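Local coordinates for protein 11S globulin (PDB 5WXU) that probably serves as a hexameric seed storage globulin of the cupin family and also binds the plant hormone auxin (indole-3-acetic acid), at residues Ile58-Glu66 with Phe254-Arg262; Val293-Arg304 with Thr314-Ile325. All coordinates share one frame; numbering follows the deposited sequence.

Contact 1 (Ile58-Glu66 with Phe254-Arg262); sequences IQHEAGYSE and FRGYMVRVR
Glu61 and Arg260 meet where the carboxylate oxygen OE1 of Glu61 accepts the backbone N-H of Arg260 at 2.9 Å; the bond is nearly straight (177°) and comes in on the anti side, out of the carboxylate plane. CG of Glu61 lies anti to its backbone N and the chain runs on extended, which carries the carboxylate alongside CG and CD of Arg255, both side chains pointing the same way. NE of Arg255 pairs with Asp253 and NH2 with the carbonyl of Asn436 of a second subunit, while NH1 reaches Glu61 OE1 through a water. Two backbone bonds fix the turn: Glu61 N to Arg255 O at 2.8 Å, and Ala62 N to Met258 O at 3.0 Å, the latter donor standing above the carbonyl plane.

This is a tight β-hairpin turn, between strands 56-60 and 63-67 of the N-terminal cupin domain, packed against strand 258-260 of another sheet. Short segments 63-66 and 258-260 run antiparallel (166°), but their 7.8 Å separation excludes direct strand pairing.

Met258 fills the interface. Its CB lies 3.8 Å from His60 CB, and its CG meets the imidazole obliquely at CD2 of His60, 3.6 Å away. The extended chain (chi2 177°) brings SD to 3.6 Å from Gly63 CA, where a side chain would clash with the sulfur, and ends with CE 3.5 Å from Tyr64 O, beside Ser65 OG. His85, Ile87 and Phe93 also pack on the Met258 side chain. The His60 ring is held from its own strand pair, NE2 sharing a hydrogen bond with Ser65 OG, which is bonded in turn to His85. Ala62 CB lies over one face of the Arg260 guanidinium, toward its rim, and NH2 of Arg260 forms a salt bridge with Glu88.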
loop_
_atom_site.group_PDB
_atom_site.type_symbol
_atom_site.label_atom_id
_atom_site.label_comp_id
_atom_site.label_asym_id
_atom_site.label_seq_id
_atom_site.Cartn_x
_atom_site.Cartn_y
_atom_site.Cartn_z
ATOM N N ILE B 58 -24.686 33.144 14.381
ATOM C CA ILE B 58 -23.903 33.629 15.503
ATOM C C ILE B 58 -23.134 34.859 15.099
ATOM O O ILE B 58 -22.284 34.828 14.152
ATOM C CB ILE B 58 -22.919 32.584 15.984
ATOM C CG1 ILE B 58 -23.673 31.300 16.375
ATOM C CG2 ILE B 58 -22.081 33.119 17.133
ATOM C CD1 ILE B 58 -22.744 30.128 16.489
ATOM N N GLN B 59 -23.360 35.938 15.852
ATOM C CA GLN B 59 -22.594 37.177 15.682
ATOM C C GLN B 59 -21.239 37.272 16.367
ATOM O O GLN B 59 -21.083 36.983 17.548
ATOM C CB GLN B 59 -23.420 38.367 16.225
ATOM C CG GLN B 59 -24.417 38.907 15.246
ATOM C CD GLN B 59 -23.755 39.491 14.007
ATOM O OE1 GLN B 59 -22.621 40.003 14.011
ATOM N NE2 GLN B 59 -24.447 39.366 12.928
ATOM N N HIS B 60 -20.257 37.757 15.662
ATOM C CA HIS B 60 -19.018 38.106 16.305
ATOM C C HIS B 60 -18.762 39.577 16.114
ATOM O O HIS B 60 -19.451 40.233 15.324
ATOM C CB HIS B 60 -17.838 37.246 15.698
ATOM C CG HIS B 60 -18.202 35.799 15.483
ATOM N ND1 HIS B 60 -18.336 34.904 16.522
ATOM C CD2 HIS B 60 -18.467 35.095 14.347
ATOM C CE1 HIS B 60 -18.723 33.732 16.044
ATOM N NE2 HIS B 60 -18.830 33.821 14.736
ATOM N N GLU B 61 -17.674 40.060 16.674
ATOM C CA GLU B 61 -17.289 41.422 16.451
ATOM C C GLU B 61 -17.021 41.710 14.990
ATOM O O GLU B 61 -17.462 42.734 14.465
ATOM C CB GLU B 61 -16.037 41.725 17.221
ATOM C CG GLU B 61 -15.475 43.080 16.919
ATOM C CD GLU B 61 -14.296 43.444 17.715
ATOM O OE1 GLU B 61 -13.176 42.966 17.437
ATOM O OE2 GLU B 61 -14.485 44.314 18.589
ATOM N N ALA B 62 -16.321 40.775 14.319
ATOM C CA ALA B 62 -15.794 40.972 13.007
ATOM C C ALA B 62 -16.339 39.998 11.948
ATOM O O ALA B 62 -15.685 39.747 10.925
ATOM C CB ALA B 62 -14.296 40.951 13.043
ATOM N N GLY B 63 -17.541 39.551 12.159
ATOM C CA GLY B 63 -18.226 38.726 11.198
ATOM C C GLY B 63 -19.303 37.949 11.876
ATOM O O GLY B 63 -19.665 38.284 12.995
ATOM N N TYR B 64 -19.784 36.907 11.213
ATOM C CA TYR B 64 -20.795 36.041 11.711
ATOM C C TYR B 64 -20.713 34.641 11.113
ATOM O O TYR B 64 -20.054 34.441 10.082
ATOM C CB TYR B 64 -22.200 36.567 11.454
ATOM C CG TYR B 64 -22.548 36.860 10.018
ATOM C CD1 TYR B 64 -22.345 38.118 9.461
ATOM C CD2 TYR B 64 -23.156 35.871 9.241
ATOM C CE1 TYR B 64 -22.680 38.367 8.109
ATOM C CE2 TYR B 64 -23.518 36.114 7.950
ATOM C CZ TYR B 64 -23.291 37.364 7.393
ATOM O OH TYR B 64 -23.679 37.567 6.093
ATOM N N SER B 65 -21.350 33.705 11.802
ATOM C CA SER B 65 -21.390 32.304 11.362
ATOM C C SER B 65 -22.775 31.806 11.229
ATOM O O SER B 65 -23.508 31.815 12.192
ATOM C CB SER B 65 -20.615 31.436 12.365
ATOM O OG SER B 65 -19.275 31.912 12.520
ATOM N N GLU B 66 -23.137 31.247 10.078
ATOM C CA GLU B 66 -24.471 30.707 9.851
ATOM C C GLU B 66 -24.369 29.223 9.798
ATOM O O GLU B 66 -23.489 28.697 9.056
ATOM C CB GLU B 66 -25.059 31.219 8.534
ATOM C CG GLU B 66 -25.058 32.739 8.426
ATOM C CD GLU B 66 -25.803 33.172 7.144
ATOM O OE1 GLU B 66 -25.211 33.196 6.067
ATOM O OE2 GLU B 66 -26.988 33.474 7.220
ATOM N N PHE B 254 -15.445 40.036 25.259
ATOM C CA PHE B 254 -16.614 39.485 24.611
ATOM C C PHE B 254 -16.734 39.920 23.135
ATOM O O PHE B 254 -17.757 40.443 22.691
ATOM C CB PHE B 254 -17.867 39.910 25.394
ATOM C CG PHE B 254 -17.787 39.569 26.861
ATOM C CD1 PHE B 254 -17.854 38.235 27.279
ATOM C CD2 PHE B 254 -17.571 40.577 27.821
ATOM C CE1 PHE B 254 -17.748 37.892 28.624
ATOM C CE2 PHE B 254 -17.478 40.251 29.160
ATOM C CZ PHE B 254 -17.553 38.907 29.565
ATOM N N ARG B 255 -15.693 39.638 22.366
ATOM C CA ARG B 255 -15.694 39.924 20.915
ATOM C C ARG B 255 -16.189 38.763 20.047
ATOM O O ARG B 255 -16.269 38.890 18.813
ATOM C CB ARG B 255 -14.303 40.321 20.501
ATOM C CG ARG B 255 -13.880 41.677 21.095
ATOM C CD ARG B 255 -12.484 42.041 20.783
ATOM N NE ARG B 255 -11.532 41.063 21.329
ATOM C CZ ARG B 255 -10.290 40.869 20.897
ATOM N NH1 ARG B 255 -9.752 41.584 19.910
ATOM N NH2 ARG B 255 -9.575 39.936 21.457
ATOM N N GLY B 256 -16.531 37.648 20.649
ATOM C CA GLY B 256 -16.910 36.484 19.868
ATOM C C GLY B 256 -15.625 35.841 19.347
ATOM O O GLY B 256 -14.553 35.901 19.968
ATOM N N TYR B 257 -15.750 35.188 18.200
ATOM C CA TYR B 257 -14.634 34.360 17.700
ATOM C C TYR B 257 -14.093 34.835 16.385
ATOM O O TYR B 257 -13.316 34.141 15.717
ATOM C CB TYR B 257 -15.114 32.900 17.613
ATOM C CG TYR B 257 -15.480 32.342 18.949
ATOM C CD1 TYR B 257 -16.737 32.479 19.469
ATOM C CD2 TYR B 257 -14.523 31.747 19.727
ATOM C CE1 TYR B 257 -17.000 32.017 20.752
ATOM C CE2 TYR B 257 -14.795 31.236 20.968
ATOM C CZ TYR B 257 -16.043 31.347 21.466
ATOM O OH TYR B 257 -16.251 30.833 22.740
ATOM N N MET B 258 -14.477 36.051 15.978
ATOM C CA MET B 258 -13.839 36.747 14.880
ATOM C C MET B 258 -13.600 38.167 15.392
ATOM O O MET B 258 -14.572 38.803 15.833
ATOM C CB MET B 258 -14.695 36.817 13.614
ATOM C CG MET B 258 -15.153 35.502 13.023
ATOM S SD MET B 258 -16.210 35.803 11.617
ATOM C CE MET B 258 -16.766 34.145 11.161
ATOM N N VAL B 259 -12.352 38.569 15.457
ATOM C CA VAL B 259 -11.965 39.885 16.018
ATOM C C VAL B 259 -11.359 40.819 14.983
ATOM O O VAL B 259 -10.624 40.421 14.047
ATOM C CB VAL B 259 -11.020 39.724 17.179
ATOM C CG1 VAL B 259 -11.645 38.814 18.228
ATOM C CG2 VAL B 259 -9.637 39.218 16.763
ATOM N N ARG B 260 -11.610 42.120 15.165
ATOM C CA ARG B 260 -11.074 43.119 14.286
ATOM C C ARG B 260 -9.661 43.422 14.600
ATOM O O ARG B 260 -9.330 43.665 15.731
ATOM C CB ARG B 260 -11.844 44.425 14.438
ATOM C CG ARG B 260 -11.280 45.514 13.514
ATOM C CD ARG B 260 -12.382 46.386 12.916
ATOM N NE ARG B 260 -13.192 45.611 11.971
ATOM C CZ ARG B 260 -14.448 45.184 12.166
ATOM N NH1 ARG B 260 -15.125 45.449 13.293
ATOM N NH2 ARG B 260 -15.042 44.472 11.204
ATOM N N VAL B 261 -8.812 43.447 13.598
ATOM C CA VAL B 261 -7.441 43.850 13.751
ATOM C C VAL B 261 -7.368 45.233 13.056
ATOM O O VAL B 261 -7.401 45.316 11.833
ATOM C CB VAL B 261 -6.494 42.848 13.072
ATOM C CG1 VAL B 261 -5.011 43.197 13.290
ATOM C CG2 VAL B 261 -6.837 41.440 13.542
ATOM N N ARG B 262 -7.247 46.303 13.842
ATOM C CA ARG B 262 -7.525 47.654 13.319
ATOM C C ARG B 262 -6.536 48.090 12.252
ATOM O O ARG B 262 -6.948 48.624 11.219
ATOM C CB ARG B 262 -7.617 48.712 14.464
ATOM C CG ARG B 262 -6.350 48.878 15.325
ATOM C CD ARG B 262 -6.431 49.993 16.379
ATOM N NE ARG B 262 -5.767 51.242 15.963
ATOM C CZ ARG B 262 -5.603 52.327 16.733
ATOM N NH1 ARG B 262 -6.052 52.359 17.986
ATOM N NH2 ARG B 262 -4.981 53.405 16.249
HETATM O O HOH W 1 -10.905 43.715 18.345
#

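Contact 2 (Val293-Arg304 with Thr314-Ile325); sequences VRIKENLLNPER and TVSTLNSYNLPI. With PO4 (phosphate ion), chain O.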
loop_
_atom_site.group_PDB
_atom_site.type_symbol
_atom_site.label_atom_id
_atom_site.label_comp_id
_atom_site.label_asym_id
_atom_site.label_seq_id
_atom_site.Cartn_x
_atom_site.Cartn_y
_atom_site.Cartn_z
ATOM N N VAL B 293 2.779 19.604 2.884
ATOM C CA VAL B 293 1.595 18.901 2.209
ATOM C C VAL B 293 0.710 20.022 1.661
ATOM O O VAL B 293 0.450 21.032 2.383
ATOM C CB VAL B 293 0.884 17.934 3.193
ATOM C CG1 VAL B 293 0.491 18.633 4.494
ATOM C CG2 VAL B 293 -0.408 17.297 2.656
ATOM N N ARG B 294 0.262 19.865 0.400
ATOM C CA ARG B 294 -0.623 20.838 -0.239
ATOM C C ARG B 294 -2.002 20.666 0.398
ATOM O O ARG B 294 -2.500 19.532 0.576
ATOM C CB ARG B 294 -0.644 20.684 -1.797
ATOM C CG ARG B 294 -1.610 21.517 -2.680
ATOM C CD ARG B 294 -1.383 21.254 -4.222
ATOM N NE ARG B 294 -2.630 20.903 -4.909
ATOM C CZ ARG B 294 -2.753 19.977 -5.856
ATOM N NH1 ARG B 294 -1.746 19.286 -6.337
ATOM N NH2 ARG B 294 -3.951 19.742 -6.344
ATOM N N ILE B 295 -2.640 21.793 0.712
ATOM C CA ILE B 295 -3.915 21.807 1.438
ATOM C C ILE B 295 -5.108 22.241 0.550
ATOM O O ILE B 295 -6.292 22.011 0.882
ATOM C CB ILE B 295 -3.773 22.763 2.628
ATOM C CG1 ILE B 295 -2.919 22.158 3.740
ATOM C CG2 ILE B 295 -5.085 23.194 3.200
ATOM C CD1 ILE B 295 -3.292 20.768 4.133
ATOM N N LYS B 296 -4.802 22.861 -0.565
ATOM C CA LYS B 296 -5.882 23.431 -1.357
ATOM C C LYS B 296 -5.632 23.406 -2.831
ATOM O O LYS B 296 -4.496 23.262 -3.269
ATOM C CB LYS B 296 -6.083 24.893 -0.933
ATOM C CG LYS B 296 -4.960 25.804 -1.278
ATOM C CD LYS B 296 -5.210 27.117 -0.557
ATOM C CE LYS B 296 -4.296 28.210 -0.995
ATOM N NZ LYS B 296 -4.482 28.599 -2.415
ATOM N N GLU B 297 -6.715 23.625 -3.578
ATOM C CA GLU B 297 -6.650 23.839 -5.003
ATOM C C GLU B 297 -7.799 24.761 -5.391
ATOM O O GLU B 297 -8.876 24.689 -4.824
ATOM C CB GLU B 297 -6.823 22.489 -5.661
ATOM C CG GLU B 297 -6.652 22.467 -7.174
ATOM C CD GLU B 297 -6.222 21.127 -7.722
ATOM O OE1 GLU B 297 -5.351 20.471 -7.096
ATOM O OE2 GLU B 297 -6.739 20.677 -8.766
ATOM N N ASN B 298 -7.544 25.576 -6.384
ATOM C CA ASN B 298 -8.553 26.495 -6.922
ATOM C C ASN B 298 -9.289 25.863 -8.089
ATOM O O ASN B 298 -8.685 25.308 -9.013
ATOM C CB ASN B 298 -7.899 27.837 -7.306
ATOM C CG ASN B 298 -8.912 28.900 -7.526
ATOM O OD1 ASN B 298 -9.576 28.913 -8.555
ATOM N ND2 ASN B 298 -9.032 29.812 -6.569
ATOM N N LEU B 299 -10.619 25.898 -8.031
ATOM C CA LEU B 299 -11.447 25.233 -9.046
ATOM C C LEU B 299 -12.108 26.264 -9.984
ATOM O O LEU B 299 -12.882 25.828 -10.814
ATOM C CB LEU B 299 -12.498 24.427 -8.390
ATOM C CG LEU B 299 -12.007 23.289 -7.537
ATOM C CD1 LEU B 299 -13.170 22.446 -7.099
ATOM C CD2 LEU B 299 -10.953 22.434 -8.313
ATOM N N LEU B 300 -11.804 27.555 -9.804
ATOM C CA LEU B 300 -12.628 28.579 -10.452
ATOM C C LEU B 300 -12.306 28.871 -11.878
ATOM O O LEU B 300 -13.234 29.240 -12.655
ATOM C CB LEU B 300 -12.557 29.901 -9.679
ATOM C CG LEU B 300 -13.468 31.007 -10.145
ATOM C CD1 LEU B 300 -14.884 30.537 -10.412
ATOM C CD2 LEU B 300 -13.439 32.040 -9.047
ATOM N N ASN B 301 -11.029 28.780 -12.241
ATOM C CA ASN B 301 -10.635 29.018 -13.633
ATOM C C ASN B 301 -11.280 28.046 -14.614
ATOM O O ASN B 301 -11.167 26.816 -14.470
ATOM C CB ASN B 301 -9.109 28.910 -13.875
ATOM C CG ASN B 301 -8.659 29.641 -15.163
ATOM O OD1 ASN B 301 -9.255 29.543 -16.257
ATOM N ND2 ASN B 301 -7.578 30.347 -15.036
ATOM N N PRO B 302 -11.970 28.591 -15.676
ATOM C CA PRO B 302 -12.556 27.610 -16.655
ATOM C C PRO B 302 -11.492 26.723 -17.318
ATOM O O PRO B 302 -11.816 25.640 -17.813
ATOM C CB PRO B 302 -13.195 28.525 -17.735
ATOM C CG PRO B 302 -13.339 29.878 -17.105
ATOM C CD PRO B 302 -12.247 29.992 -16.061
ATOM N N GLU B 303 -10.257 27.220 -17.396
ATOM C CA GLU B 303 -9.125 26.422 -17.882
ATOM C C GLU B 303 -8.747 25.184 -17.019
ATOM O O GLU B 303 -7.972 24.344 -17.466
ATOM C CB GLU B 303 -7.920 27.361 -18.136
ATOM C CG GLU B 303 -8.227 28.275 -19.361
ATOM C CD GLU B 303 -7.180 29.330 -19.716
ATOM O OE1 GLU B 303 -6.262 29.590 -18.911
ATOM O OE2 GLU B 303 -7.302 29.918 -20.820
ATOM N N ARG B 304 -9.278 25.084 -15.814
ATOM C CA ARG B 304 -9.066 23.945 -14.821
ATOM C C ARG B 304 -10.193 22.834 -15.013
ATOM O O ARG B 304 -10.321 21.838 -14.293
ATOM C CB ARG B 304 -9.073 24.519 -13.407
ATOM C CG ARG B 304 -9.303 23.574 -12.221
ATOM C CD ARG B 304 -8.037 22.746 -12.019
ATOM N NE ARG B 304 -8.083 21.653 -11.032
ATOM C CZ ARG B 304 -8.844 20.555 -11.143
ATOM N NH1 ARG B 304 -9.718 20.375 -12.144
ATOM N NH2 ARG B 304 -8.777 19.632 -10.207
ATOM N N THR B 314 -18.899 23.468 -17.773
ATOM C CA THR B 314 -17.709 22.751 -17.248
ATOM C C THR B 314 -18.002 22.007 -15.966
ATOM O O THR B 314 -18.796 22.410 -15.139
ATOM C CB THR B 314 -16.532 23.707 -16.956
ATOM O OG1 THR B 314 -16.906 24.775 -16.054
ATOM C CG2 THR B 314 -16.045 24.351 -18.188
ATOM N N VAL B 315 -17.245 20.923 -15.825
ATOM C CA VAL B 315 -17.007 20.259 -14.539
ATOM C C VAL B 315 -15.524 20.314 -14.194
ATOM O O VAL B 315 -14.657 19.935 -15.021
ATOM C CB VAL B 315 -17.516 18.794 -14.552
ATOM C CG1 VAL B 315 -17.373 18.195 -13.162
ATOM C CG2 VAL B 315 -18.969 18.781 -14.858
ATOM N N SER B 316 -15.211 20.724 -12.942
ATOM C CA SER B 316 -13.807 20.813 -12.481
ATOM C C SER B 316 -13.784 19.976 -11.193
ATOM O O SER B 316 -14.429 20.303 -10.177
ATOM C CB SER B 316 -13.336 22.230 -12.279
ATOM O OG SER B 316 -13.586 22.955 -13.445
ATOM N N THR B 317 -13.160 18.796 -11.335
ATOM C CA THR B 317 -13.131 17.763 -10.261
ATOM C C THR B 317 -11.897 17.907 -9.346
ATOM O O THR B 317 -10.844 18.425 -9.736
ATOM C CB THR B 317 -12.992 16.358 -10.841
ATOM O OG1 THR B 317 -11.651 16.218 -11.395
ATOM C CG2 THR B 317 -14.097 16.030 -11.777
ATOM N N LEU B 318 -12.073 17.526 -8.079
ATOM C CA LEU B 318 -10.986 17.686 -7.148
ATOM C C LEU B 318 -10.977 16.384 -6.326
ATOM O O LEU B 318 -11.853 16.157 -5.465
ATOM C CB LEU B 318 -11.138 18.871 -6.221
ATOM C CG LEU B 318 -10.005 19.131 -5.227
ATOM C CD1 LEU B 318 -8.759 19.429 -6.029
ATOM C CD2 LEU B 318 -10.378 20.259 -4.293
ATOM N N ASN B 319 -10.037 15.476 -6.629
ATOM C CA ASN B 319 -9.954 14.240 -5.879
ATOM C C ASN B 319 -8.455 13.926 -5.647
ATOM O O ASN B 319 -7.588 14.775 -5.889
ATOM C CB ASN B 319 -10.601 13.041 -6.658
ATOM C CG ASN B 319 -10.087 12.946 -8.078
ATOM O OD1 ASN B 319 -8.840 12.840 -8.341
ATOM N ND2 ASN B 319 -11.039 13.119 -9.035
ATOM N N SER B 320 -8.235 12.779 -5.058
ATOM C CA SER B 320 -6.880 12.394 -4.679
ATOM C C SER B 320 -5.901 12.155 -5.834
ATOM O O SER B 320 -4.730 12.042 -5.611
ATOM C CB SER B 320 -6.907 11.268 -3.688
ATOM O OG SER B 320 -7.577 10.148 -4.216
ATOM N N TYR B 321 -6.359 12.176 -7.064
ATOM C CA TYR B 321 -5.441 12.212 -8.204
ATOM C C TYR B 321 -4.896 13.618 -8.504
ATOM O O TYR B 321 -4.048 13.825 -9.374
ATOM C CB TYR B 321 -6.067 11.618 -9.437
ATOM C CG TYR B 321 -6.297 10.160 -9.357
ATOM C CD1 TYR B 321 -5.236 9.268 -9.405
ATOM C CD2 TYR B 321 -7.566 9.653 -9.367
ATOM C CE1 TYR B 321 -5.461 7.904 -9.376
ATOM C CE2 TYR B 321 -7.806 8.295 -9.338
ATOM C CZ TYR B 321 -6.749 7.428 -9.361
ATOM O OH TYR B 321 -6.981 6.056 -9.323
ATOM N N ASN B 322 -5.418 14.611 -7.780
ATOM C CA ASN B 322 -5.108 16.015 -7.888
ATOM C C ASN B 322 -4.463 16.483 -6.604
ATOM O O ASN B 322 -3.395 17.029 -6.591
ATOM C CB ASN B 322 -6.372 16.901 -8.200
ATOM C CG ASN B 322 -7.296 16.292 -9.264
ATOM O OD1 ASN B 322 -8.604 16.246 -9.155
ATOM N ND2 ASN B 322 -6.647 15.805 -10.337
ATOM N N LEU B 323 -5.139 16.260 -5.503
ATOM C CA LEU B 323 -4.711 16.780 -4.230
ATOM C C LEU B 323 -4.520 15.599 -3.277
ATOM O O LEU B 323 -5.476 15.036 -2.784
ATOM C CB LEU B 323 -5.802 17.742 -3.682
ATOM C CG LEU B 323 -5.644 18.426 -2.322
ATOM C CD1 LEU B 323 -4.345 19.188 -2.298
ATOM C CD2 LEU B 323 -6.841 19.255 -1.956
ATOM N N PRO B 324 -3.262 15.265 -2.914
ATOM C CA PRO B 324 -2.969 14.037 -2.226
ATOM C C PRO B 324 -3.609 13.820 -0.901
ATOM O O PRO B 324 -4.031 12.709 -0.595
ATOM C CB PRO B 324 -1.409 14.038 -2.083
ATOM C CG PRO B 324 -0.974 14.961 -3.075
ATOM C CD PRO B 324 -2.064 15.899 -3.459
ATOM N N ILE B 325 -3.744 14.892 -0.116
ATOM C CA ILE B 325 -4.316 14.789 1.256
ATOM C C ILE B 325 -5.767 14.285 1.260
ATOM O O ILE B 325 -6.229 13.710 2.236
ATOM C CB ILE B 325 -4.183 16.122 2.026
ATOM C CG1 ILE B 325 -4.370 15.880 3.519
ATOM C CG2 ILE B 325 -5.042 17.207 1.437
ATOM C CD1 ILE B 325 -4.091 17.134 4.351
HETATM P P PO4 O . -10.335 5.061 -9.596
HETATM O O1 PO4 O . -9.135 5.125 -8.672
HETATM O O2 PO4 O . -11.284 6.207 -9.483
HETATM O O3 PO4 O . -9.619 5.053 -10.952
HETATM O O4 PO4 O . -11.039 3.744 -9.280
HETATM O O HOH W 2 -1.920 17.169 -0.470
#
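The backbones of Val293-Arg304 and Thr314-Ile325 run in opposite directions without pairing, the nearest CA atoms, those of Leu299 and Ser316, being 6.1 Å apart. With CG of Glu297 anti to its backbone N (chi1 -174°), the extended chain carries the carboxylate to Arg304, whose NE (2.8 Å) and NH2 (2.7 Å) both donate to OE2 of Glu297, side-on and in the guanidinium plane. NH2 also points at Thr317 O, too close as modelled to take literally, while NH1 is paired with Asp306. CD2 of Leu299 lies 3.8 Å above one face of the Arg304 guanidinium, offset toward its rim. Leu318 slides past Glu297 in the opposite direction, its CD1 3.5 Å from Glu297 CD. A leucine in place of Glu297 would probably leave NE of Arg304 without its acceptor and the guanidinium freer to turn. The Val293 side chain crosses that of Ile325 at about a right angle, its CG2 4.0 Å from Ile325 CB. Backbone bonds tie strand 296-298 to strand 158-162 of the N-terminal cupin sheet and strand 313-318 to strand 332-338 of the C-terminal one, with Leu299 and Leu318 both packing on Val159, so the contact joins the two cupin domains.

In the fold
Both contacts are buried, yet they lie on opposite sides of the chain's centre, their own centres about 30 Å apart and their nearest atoms about 18 Å. They share one element: the N-terminal sheet, whose outermost strands within the chain are 56-60, in contact 1, and 296-298, in contact 2. Contact 1 is the more peripheral, about 21 Å from the chain centre against 13 Å, and joins two sheets of the N-terminal half through backbone bonds and a methionine. Contact 2 spans the junction between the cupin domains and centres on a Glu297-Arg304 ion pair within one segment, flanked by leucines from both. Different subunits approach them: a second at contact 1, a third at contact 2.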